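Local coordinates for protein alginate lyase (Bacteroides ovatus, PDB 3NNB) that probably cleaves the polysaccharide alginate by beta-elimination, using a largely helical, alpha/alpha-toroid-like catalytic domain, at residues 255-269 with 302-316. Residues are numbered along the deposited sequence; the frame is centred on the assembly and turned at random.
Sequences LFAQIEPDGKQPLEL and ATSQDGRSITAALKF
Arg308 runs alongside the end of helix 240-258 and the turn after it, from Phe256 to Pro261. Its CB lies 4.1 Å from Phe256 CD1, CG packs on the carbonyl oxygen of Ile259, and CD sits 3.3 Å from Phe256 O. With the chain extended from CG to NE (chi2 165°, chi3 -171°), the guanidinium is carried out over Glu260 and Pro261. Arg308 NH1 donates to Ile259 O at 3.0 Å, the oxygen lying 24° out of the guanidinium plane. A weak salt bridge of 3.3 Å joins Arg308 NH1 to Glu260 OE2, reinforced by two bridging waters between the carboxylate and guanidinium. Along another edge of the guanidinium NE and NH2 both donate to Asp306 OD2, while Pro261 CD lies over one guanidinium face, 3.8 Å from Arg308 CZ. The Asp306 grip and the Ile259 carbonyl hold the group against rotation, and the two carboxylates probably balance its charge.

Ser304 fixes the start of the same loop: its OG accepts from Arg308 N and donates to Asp306 OD1, leaving CB 3.6 Å from the centroid of the Phe256 ring in a CH-pi contact. Deeper in, Gly263, last residue of a type I turn, lies against helix 310-317 closely enough for reciprocal CA-H...O contacts with Ala312 and Ala313. Beyond it Phe316 takes Lys264 CA over one face, and its CZ meets Leu269.

Together the last turn of helix 240-258, the link to helix 266-269 and Leu269 pack against the loop and first turns of helix 310-317, at the periphery of the helical domain, with helix 274-293 behind Ile310, Gln265 and Leu269.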
ATOM      1  N   LEU A 255      17.160   0.346   3.948  1.00  7.45           N
ATOM      2  CA  LEU A 255      17.487  -1.071   3.999  1.00  8.24           C
ATOM      3  C   LEU A 255      18.571  -1.379   5.020  1.00  9.01           C
ATOM      4  O   LEU A 255      18.462  -2.318   5.788  1.00  9.35           O
ATOM      5  CB  LEU A 255      17.950  -1.612   2.625  1.00 10.31           C
ATOM      6  CG  LEU A 255      16.899  -1.514   1.515  1.00  7.10           C
ATOM      7  CD1 LEU A 255      17.480  -2.014   0.208  1.00  7.18           C
ATOM      8  CD2 LEU A 255      15.551  -2.230   1.858  1.00  9.06           C
ATOM      9  N   PHE A 256      19.659  -0.613   4.998  1.00  8.68           N
ATOM     10  CA  PHE A 256      20.804  -0.977   5.840  1.00  8.28           C
ATOM     11  C   PHE A 256      20.566  -0.533   7.291  1.00  9.92           C
ATOM     12  O   PHE A 256      21.261  -0.996   8.214  1.00 11.96           O
ATOM     13  CB  PHE A 256      22.123  -0.404   5.298  1.00  8.72           C
ATOM     14  CG  PHE A 256      22.432  -0.765   3.849  1.00  8.60           C
ATOM     15  CD1 PHE A 256      21.881  -1.881   3.224  1.00 11.14           C
ATOM     16  CD2 PHE A 256      23.297   0.039   3.105  1.00 13.13           C
ATOM     17  CE1 PHE A 256      22.162  -2.185   1.883  1.00 12.05           C
ATOM     18  CE2 PHE A 256      23.583  -0.281   1.765  1.00 12.82           C
ATOM     19  CZ  PHE A 256      23.027  -1.371   1.178  1.00 10.86           C
ATOM     20  N   ALA A 257      19.625   0.378   7.483  1.00  9.31           N
ATOM     21  CA  ALA A 257      19.256   0.834   8.805  1.00  9.27           C
ATOM     22  C   ALA A 257      18.352  -0.213   9.493  1.00 10.56           C
ATOM     23  O   ALA A 257      18.496  -0.454  10.688  1.00 11.87           O
ATOM     24  CB  ALA A 257      18.542   2.174   8.720  1.00 12.25           C
ATOM     25  N   GLN A 258      17.412  -0.762   8.745  1.00  8.30           N
ATOM     26  CA  GLN A 258      16.293  -1.586   9.265  1.00  9.86           C
ATOM     27  C   GLN A 258      16.492  -3.106   9.202  1.00  7.93           C
ATOM     28  O   GLN A 258      15.760  -3.835   9.882  1.00  8.38           O
ATOM     29  CB  GLN A 258      14.979  -1.225   8.560  1.00  7.55           C
ATOM     30  CG  GLN A 258      14.601   0.234   8.720  1.00  8.02           C
ATOM     31  CD  GLN A 258      13.204   0.571   8.289  1.00  8.80           C
ATOM     32  OE1 GLN A 258      12.290  -0.291   8.247  1.00  9.42           O
ATOM     33  NE2 GLN A 258      13.006   1.867   7.972  1.00  7.93           N
ATOM     34  N   ILE A 259      17.478  -3.561   8.425  1.00  7.30           N
ATOM     35  CA  ILE A 259      17.815  -4.960   8.298  1.00  8.18           C
ATOM     36  C   ILE A 259      19.172  -5.231   8.958  1.00  9.34           C
ATOM     37  O   ILE A 259      20.153  -4.573   8.675  1.00  9.20           O
ATOM     38  CB  ILE A 259      17.839  -5.415   6.822  1.00  7.68           C
ATOM     39  CG1 ILE A 259      16.515  -5.051   6.118  1.00  7.52           C
ATOM     40  CG2 ILE A 259      18.159  -6.904   6.683  1.00  9.08           C
ATOM     41  CD1 ILE A 259      16.638  -5.186   4.590  1.00  5.69           C
ATOM     42  N   GLU A 260      19.198  -6.182   9.890  1.00  9.01           N
ATOM     43  CA  GLU A 260      20.452  -6.573  10.515  1.00  8.82           C
ATOM     44  C   GLU A 260      21.209  -7.560   9.623  1.00 10.41           C
ATOM     45  O   GLU A 260      20.676  -8.085   8.643  1.00  8.88           O
ATOM     46  CB  GLU A 260      20.174  -7.181  11.882  1.00  7.30           C
ATOM     47  CG  GLU A 260      19.639  -6.225  12.870  1.00  9.45           C
ATOM     48  CD  GLU A 260      20.647  -5.201  13.318  1.00 14.61           C
ATOM     49  OE1 GLU A 260      21.748  -5.588  13.816  1.00 13.23           O
ATOM     50  OE2 GLU A 260      20.352  -3.997  13.159  1.00 19.53           O
ATOM     51  N   PRO A 261      22.486  -7.826   9.948  1.00 10.79           N
ATOM     52  CA  PRO A 261      23.240  -8.649   9.026  1.00 12.05           C
ATOM     53  C   PRO A 261      22.726 -10.093   8.876  1.00 11.10           C
ATOM     54  O   PRO A 261      23.039 -10.766   7.896  1.00 13.50           O
ATOM     55  CB  PRO A 261      24.670  -8.591   9.611  1.00 11.60           C
ATOM     56  CG  PRO A 261      24.726  -7.317  10.286  1.00 13.14           C
ATOM     57  CD  PRO A 261      23.346  -7.188  10.951  1.00 12.26           C
ATOM     58  N   ASP A 262      21.936 -10.584   9.837  1.00 10.41           N
ATOM     59  CA  ASP A 262      21.295 -11.873   9.720  1.00  9.81           C
ATOM     60  C   ASP A 262      19.886 -11.815   9.107  1.00  8.56           C
ATOM     61  O   ASP A 262      19.192 -12.832   9.096  1.00 10.84           O
ATOM     62  CB  ASP A 262      21.264 -12.547  11.092  1.00 12.04           C
ATOM     63  CG  ASP A 262      20.476 -11.747  12.146  1.00 15.66           C
ATOM     64  OD1 ASP A 262      19.921 -10.689  11.831  1.00 10.87           O
ATOM     65  OD2 ASP A 262      20.423 -12.155  13.335  1.00 22.51           O
ATOM     66  N   GLY A 263      19.492 -10.672   8.569  1.00  9.20           N
ATOM     67  CA  GLY A 263      18.159 -10.510   8.011  1.00  9.18           C
ATOM     68  C   GLY A 263      17.042 -10.088   8.937  1.00  9.74           C
ATOM     69  O   GLY A 263      15.971  -9.755   8.483  1.00  9.75           O
ATOM     70  N   LYS A 264      17.281 -10.098  10.232  1.00  8.82           N
ATOM     71  CA  LYS A 264      16.257  -9.681  11.168  1.00  7.16           C
ATOM     72  C   LYS A 264      15.907  -8.208  10.996  1.00  8.40           C
ATOM     73  O   LYS A 264      16.791  -7.383  10.746  1.00  9.17           O
ATOM     74  CB  LYS A 264      16.696  -9.939  12.614  1.00  9.24           C
ATOM     75  CG  LYS A 264      16.754 -11.418  13.051  1.00  4.77           C
ATOM     76  CD  LYS A 264      17.011 -11.592  14.533  1.00  7.25           C
ATOM     77  CE  LYS A 264      17.169 -13.061  14.900  1.00  9.53           C
ATOM     78  NZ  LYS A 264      18.459 -13.604  14.449  1.00 13.58           N
ATOM     79  N   GLN A 265      14.635  -7.872  11.184  1.00  7.58           N
ATOM     80  CA  GLN A 265      14.216  -6.491  11.211  1.00  5.35           C
ATOM     81  C   GLN A 265      13.722  -6.210  12.628  1.00  6.20           C
ATOM     82  O   GLN A 265      12.535  -6.411  12.949  1.00  7.53           O
ATOM     83  CB  GLN A 265      13.100  -6.204  10.200  1.00  6.21           C
ATOM     84  CG  GLN A 265      13.418  -6.603   8.758  1.00  5.66           C
ATOM     85  CD  GLN A 265      12.178  -6.544   7.881  1.00  8.24           C
ATOM     86  OE1 GLN A 265      11.501  -5.517   7.847  1.00  9.77           O
ATOM     87  NE2 GLN A 265      11.813  -7.662   7.284  1.00  6.66           N
ATOM     88  N   PRO A 266      14.641  -5.819  13.501  1.00  8.87           N
ATOM     89  CA  PRO A 266      14.304  -5.830  14.931  1.00  8.36           C
ATOM     90  C   PRO A 266      13.113  -4.976  15.325  1.00  8.85           C
ATOM     91  O   PRO A 266      12.424  -5.339  16.288  1.00  8.60           O
ATOM     92  CB  PRO A 266      15.587  -5.312  15.614  1.00 10.37           C
ATOM     93  CG  PRO A 266      16.483  -4.861  14.558  1.00 13.19           C
ATOM     94  CD  PRO A 266      16.037  -5.466  13.265  1.00  9.15           C
ATOM     95  N   LEU A 267      12.892  -3.848  14.654  1.00  7.06           N
ATOM     96  CA  LEU A 267      11.775  -2.985  15.043  1.00  6.07           C
ATOM     97  C   LEU A 267      10.419  -3.583  14.665  1.00  8.74           C
ATOM     98  O   LEU A 267       9.403  -3.235  15.280  1.00 10.21           O
ATOM     99  CB  LEU A 267      11.910  -1.584  14.462  1.00  8.31           C
ATOM    100  CG  LEU A 267      13.161  -0.816  14.897  1.00 10.28           C
ATOM    101  CD1 LEU A 267      13.330   0.529  14.124  1.00  9.81           C
ATOM    102  CD2 LEU A 267      13.163  -0.606  16.446  1.00 12.71           C
ATOM    103  N   GLU A 268      10.410  -4.458  13.656  1.00  6.06           N
ATOM    104  CA  GLU A 268       9.219  -5.214  13.299  1.00  7.44           C
ATOM    105  C   GLU A 268       9.065  -6.464  14.183  1.00  7.36           C
ATOM    106  O   GLU A 268       7.963  -6.834  14.558  1.00  7.98           O
ATOM    107  CB  GLU A 268       9.251  -5.604  11.835  1.00  6.99           C
ATOM    108  CG  GLU A 268       9.644  -4.454  10.881  1.00  9.62           C
ATOM    109  CD  GLU A 268       8.833  -3.199  11.085  1.00 11.08           C
ATOM    110  OE1 GLU A 268       7.636  -3.292  11.504  1.00  7.37           O
ATOM    111  OE2 GLU A 268       9.420  -2.104  10.864  1.00  7.69           O
ATOM    112  N   LEU A 269      10.171  -7.132  14.525  1.00  8.16           N
ATOM    113  CA  LEU A 269      10.093  -8.357  15.341  1.00  8.90           C
ATOM    114  C   LEU A 269       9.659  -8.084  16.783  1.00  9.42           C
ATOM    115  O   LEU A 269       9.260  -9.016  17.480  1.00  9.52           O
ATOM    116  CB  LEU A 269      11.455  -9.092  15.326  1.00  7.51           C
ATOM    117  CG  LEU A 269      11.822  -9.655  13.932  1.00  8.27           C
ATOM    118  CD1 LEU A 269      13.277 -10.224  13.912  1.00  9.16           C
ATOM    119  CD2 LEU A 269      10.765 -10.720  13.494  1.00  8.08           C
ATOM    120  N   ALA A 302      20.993  -4.425  -3.592  1.00 11.59           N
ATOM    121  CA  ALA A 302      21.777  -3.487  -2.776  1.00 10.63           C
ATOM    122  C   ALA A 302      22.179  -4.177  -1.488  1.00 13.44           C
ATOM    123  O   ALA A 302      21.333  -4.693  -0.774  1.00 11.64           O
ATOM    124  CB  ALA A 302      21.012  -2.192  -2.477  1.00 10.39           C
ATOM    125  N   THR A 303      23.482  -4.206  -1.221  1.00 11.03           N
ATOM    126  CA  THR A 303      24.017  -5.001  -0.106  1.00 11.09           C
ATOM    127  C   THR A 303      25.031  -4.171   0.632  1.00 14.08           C
ATOM    128  O   THR A 303      25.887  -3.551   0.003  1.00 14.65           O
ATOM    129  CB  THR A 303      24.688  -6.299  -0.621  1.00 11.48           C
ATOM    130  OG1 THR A 303      23.772  -7.021  -1.441  1.00 14.91           O
ATOM    131  CG2 THR A 303      25.120  -7.208   0.538  1.00 13.14           C
ATOM    132  N   SER A 304      24.942  -4.123   1.961  1.00 12.33           N
ATOM    133  CA  SER A 304      25.908  -3.358   2.740  1.00 12.64           C
ATOM    134  C   SER A 304      27.207  -4.162   2.898  1.00 12.44           C
ATOM    135  O   SER A 304      27.250  -5.354   2.647  1.00 12.12           O
ATOM    136  CB  SER A 304      25.364  -3.005   4.141  1.00 12.16           C
ATOM    137  OG  SER A 304      25.285  -4.165   4.927  1.00 12.65           O
ATOM    138  N   GLN A 305      28.250  -3.469   3.351  1.00 15.85           N
ATOM    139  CA  GLN A 305      29.558  -4.098   3.567  1.00 18.02           C
ATOM    140  C   GLN A 305      29.421  -5.274   4.527  1.00 18.20           C
ATOM    141  O   GLN A 305      30.109  -6.282   4.373  1.00 19.73           O
ATOM    142  CB  GLN A 305      30.556  -3.056   4.116  1.00 16.71           C
ATOM    143  N   ASP A 306      28.507  -5.177   5.502  1.00 16.66           N
ATOM    144  CA  ASP A 306      28.292  -6.266   6.467  1.00 15.41           C
ATOM    145  C   ASP A 306      27.131  -7.249   6.129  1.00 17.31           C
ATOM    146  O   ASP A 306      26.744  -8.081   6.939  1.00 17.62           O
ATOM    147  CB  ASP A 306      28.217  -5.724   7.929  1.00 18.83           C
ATOM    148  CG  ASP A 306      27.079  -4.731   8.174  1.00 22.91           C
ATOM    149  OD1 ASP A 306      26.493  -4.198   7.214  1.00 20.84           O
ATOM    150  OD2 ASP A 306      26.808  -4.392   9.347  1.00 20.25           O
ATOM    151  N   GLY A 307      26.644  -7.207   4.894  1.00 12.70           N
ATOM    152  CA  GLY A 307      25.736  -8.215   4.393  1.00 11.41           C
ATOM    153  C   GLY A 307      24.252  -7.928   4.595  1.00 11.07           C
ATOM    154  O   GLY A 307      23.462  -8.807   4.429  1.00 13.82           O
ATOM    155  N   ARG A 308      23.876  -6.703   4.952  1.00  9.51           N
ATOM    156  CA  ARG A 308      22.450  -6.344   5.064  1.00  7.44           C
ATOM    157  C   ARG A 308      21.887  -6.199   3.659  1.00 10.72           C
ATOM    158  O   ARG A 308      22.477  -5.514   2.797  1.00 11.99           O
ATOM    159  CB  ARG A 308      22.305  -5.055   5.826  1.00  8.16           C
ATOM    160  CG  ARG A 308      22.989  -5.070   7.201  1.00 10.06           C
ATOM    161  CD  ARG A 308      23.118  -3.699   7.746  1.00 11.95           C
ATOM    162  NE  ARG A 308      23.950  -3.642   8.958  1.00 12.90           N
ATOM    163  CZ  ARG A 308      23.491  -3.463  10.188  1.00 13.76           C
ATOM    164  NH1 ARG A 308      22.184  -3.327  10.460  1.00 13.04           N
ATOM    165  NH2 ARG A 308      24.353  -3.438  11.188  1.00 18.75           N
ATOM    166  N   SER A 309      20.738  -6.834   3.427  1.00 10.86           N
ATOM    167  CA  SER A 309      20.115  -6.789   2.116  1.00  9.78           C
ATOM    168  C   SER A 309      18.693  -7.321   2.178  1.00  8.42           C
ATOM    169  O   SER A 309      18.309  -7.990   3.148  1.00  8.46           O
ATOM    170  CB  SER A 309      20.928  -7.669   1.148  1.00  9.33           C
ATOM    171  OG  SER A 309      20.783  -9.058   1.438  1.00 10.00           O
ATOM    172  N   ILE A 310      17.919  -7.081   1.125  1.00  8.60           N
ATOM    173  CA  ILE A 310      16.609  -7.727   0.993  1.00  7.89           C
ATOM    174  C   ILE A 310      16.720  -9.251   0.975  1.00  8.75           C
ATOM    175  O   ILE A 310      15.907  -9.960   1.590  1.00  8.90           O
ATOM    176  CB  ILE A 310      15.863  -7.192  -0.245  1.00  6.86           C
ATOM    177  CG1 ILE A 310      15.530  -5.695  -0.048  1.00  8.16           C
ATOM    178  CG2 ILE A 310      14.604  -8.053  -0.522  1.00  8.56           C
ATOM    179  CD1 ILE A 310      14.998  -4.996  -1.332  1.00  8.62           C
ATOM    180  N   THR A 311      17.769  -9.785   0.336  1.00  9.46           N
ATOM    181  CA  THR A 311      17.980 -11.221   0.355  1.00  7.86           C
ATOM    182  C   THR A 311      18.153 -11.729   1.802  1.00  7.05           C
ATOM    183  O   THR A 311      17.578 -12.739   2.167  1.00  8.23           O
ATOM    184  CB  THR A 311      19.218 -11.620  -0.486  1.00  7.91           C
ATOM    185  OG1 THR A 311      18.976 -11.275  -1.867  1.00 10.09           O
ATOM    186  CG2 THR A 311      19.493 -13.137  -0.366  1.00  9.58           C
ATOM    187  N   ALA A 312      18.898 -11.010   2.624  1.00 10.28           N
ATOM    188  CA  ALA A 312      19.094 -11.442   4.005  1.00  8.72           C
ATOM    189  C   ALA A 312      17.764 -11.443   4.743  1.00  8.28           C
ATOM    190  O   ALA A 312      17.433 -12.386   5.456  1.00  9.62           O
ATOM    191  CB  ALA A 312      20.086 -10.574   4.708  1.00  7.54           C
ATOM    192  N   ALA A 313      16.971 -10.419   4.477  1.00  6.93           N
ATOM    193  CA  ALA A 313      15.678 -10.301   5.143  1.00  7.79           C
ATOM    194  C   ALA A 313      14.744 -11.469   4.748  1.00  7.44           C
ATOM    195  O   ALA A 313      13.978 -11.975   5.565  1.00  8.75           O
ATOM    196  CB  ALA A 313      15.043  -8.908   4.858  1.00  6.93           C
ATOM    197  N   LEU A 314      14.761 -11.855   3.468  1.00  7.91           N
ATOM    198  CA  LEU A 314      14.011 -12.997   2.982  1.00  8.15           C
ATOM    199  C   LEU A 314      14.488 -14.304   3.575  1.00  9.05           C
ATOM    200  O   LEU A 314      13.664 -15.158   3.955  1.00 10.16           O
ATOM    201  CB  LEU A 314      14.111 -13.070   1.445  1.00  7.73           C
ATOM    202  CG  LEU A 314      13.349 -11.986   0.679  1.00  9.13           C
ATOM    203  CD1 LEU A 314      13.865 -11.946  -0.776  1.00  8.93           C
ATOM    204  CD2 LEU A 314      11.813 -12.216   0.659  1.00 12.50           C
ATOM    205  N   LYS A 315      15.807 -14.484   3.651  1.00  9.68           N
ATOM    206  CA  LYS A 315      16.377 -15.705   4.191  0.50  9.94           C
ATOM    207  C   LYS A 315      16.055 -15.899   5.686  1.00  9.70           C
ATOM    208  O   LYS A 315      15.945 -17.037   6.149  1.00  9.72           O
ATOM    209  CB  LYS A 315      17.896 -15.740   3.953  0.50 11.42           C
ATOM    210  CG  LYS A 315      18.363 -16.078   2.539  0.50 14.31           C
ATOM    211  CD  LYS A 315      19.885 -16.045   2.502  0.50 15.94           C
ATOM    212  CE  LYS A 315      20.485 -16.239   1.116  0.50 23.32           C
ATOM    213  NZ  LYS A 315      21.935 -15.807   1.092  0.50 26.94           N
ATOM    214  N   PHE A 316      15.887 -14.808   6.441  1.00  9.57           N
ATOM    215  CA  PHE A 316      15.410 -14.904   7.846  1.00  8.55           C
ATOM    216  C   PHE A 316      13.986 -15.497   7.844  1.00 10.40           C
ATOM    217  O   PHE A 316      13.622 -16.321   8.697  1.00  9.73           O
ATOM    218  CB  PHE A 316      15.417 -13.518   8.534  1.00  9.91           C
ATOM    219  CG  PHE A 316      14.556 -13.483   9.767  1.00  8.92           C
ATOM    220  CD1 PHE A 316      15.015 -14.005  10.955  1.00 11.58           C
ATOM    221  CD2 PHE A 316      13.241 -13.004   9.682  1.00  8.53           C
ATOM    222  CE1 PHE A 316      14.225 -13.987  12.061  1.00 10.55           C
ATOM    223  CE2 PHE A 316      12.423 -12.997  10.802  1.00 12.45           C
ATOM    224  CZ  PHE A 316      12.900 -13.516  11.987  1.00 11.26           C
TER
HETATM  225  O   HOH W   1      23.871  -3.956  13.969  1.00 23.72           O
HETATM  226  O   HOH W   2      21.860  -1.978  13.122  1.00 30.25           O
HETATM  227  O   HOH W   3      25.750 -10.568   6.782  1.00 26.56           O
HETATM  228  O   HOH W   4      19.438 -14.117   6.409  1.00 41.13           O
HETATM  229  O   HOH W   5      13.346 -10.141   7.699  1.00  8.37           O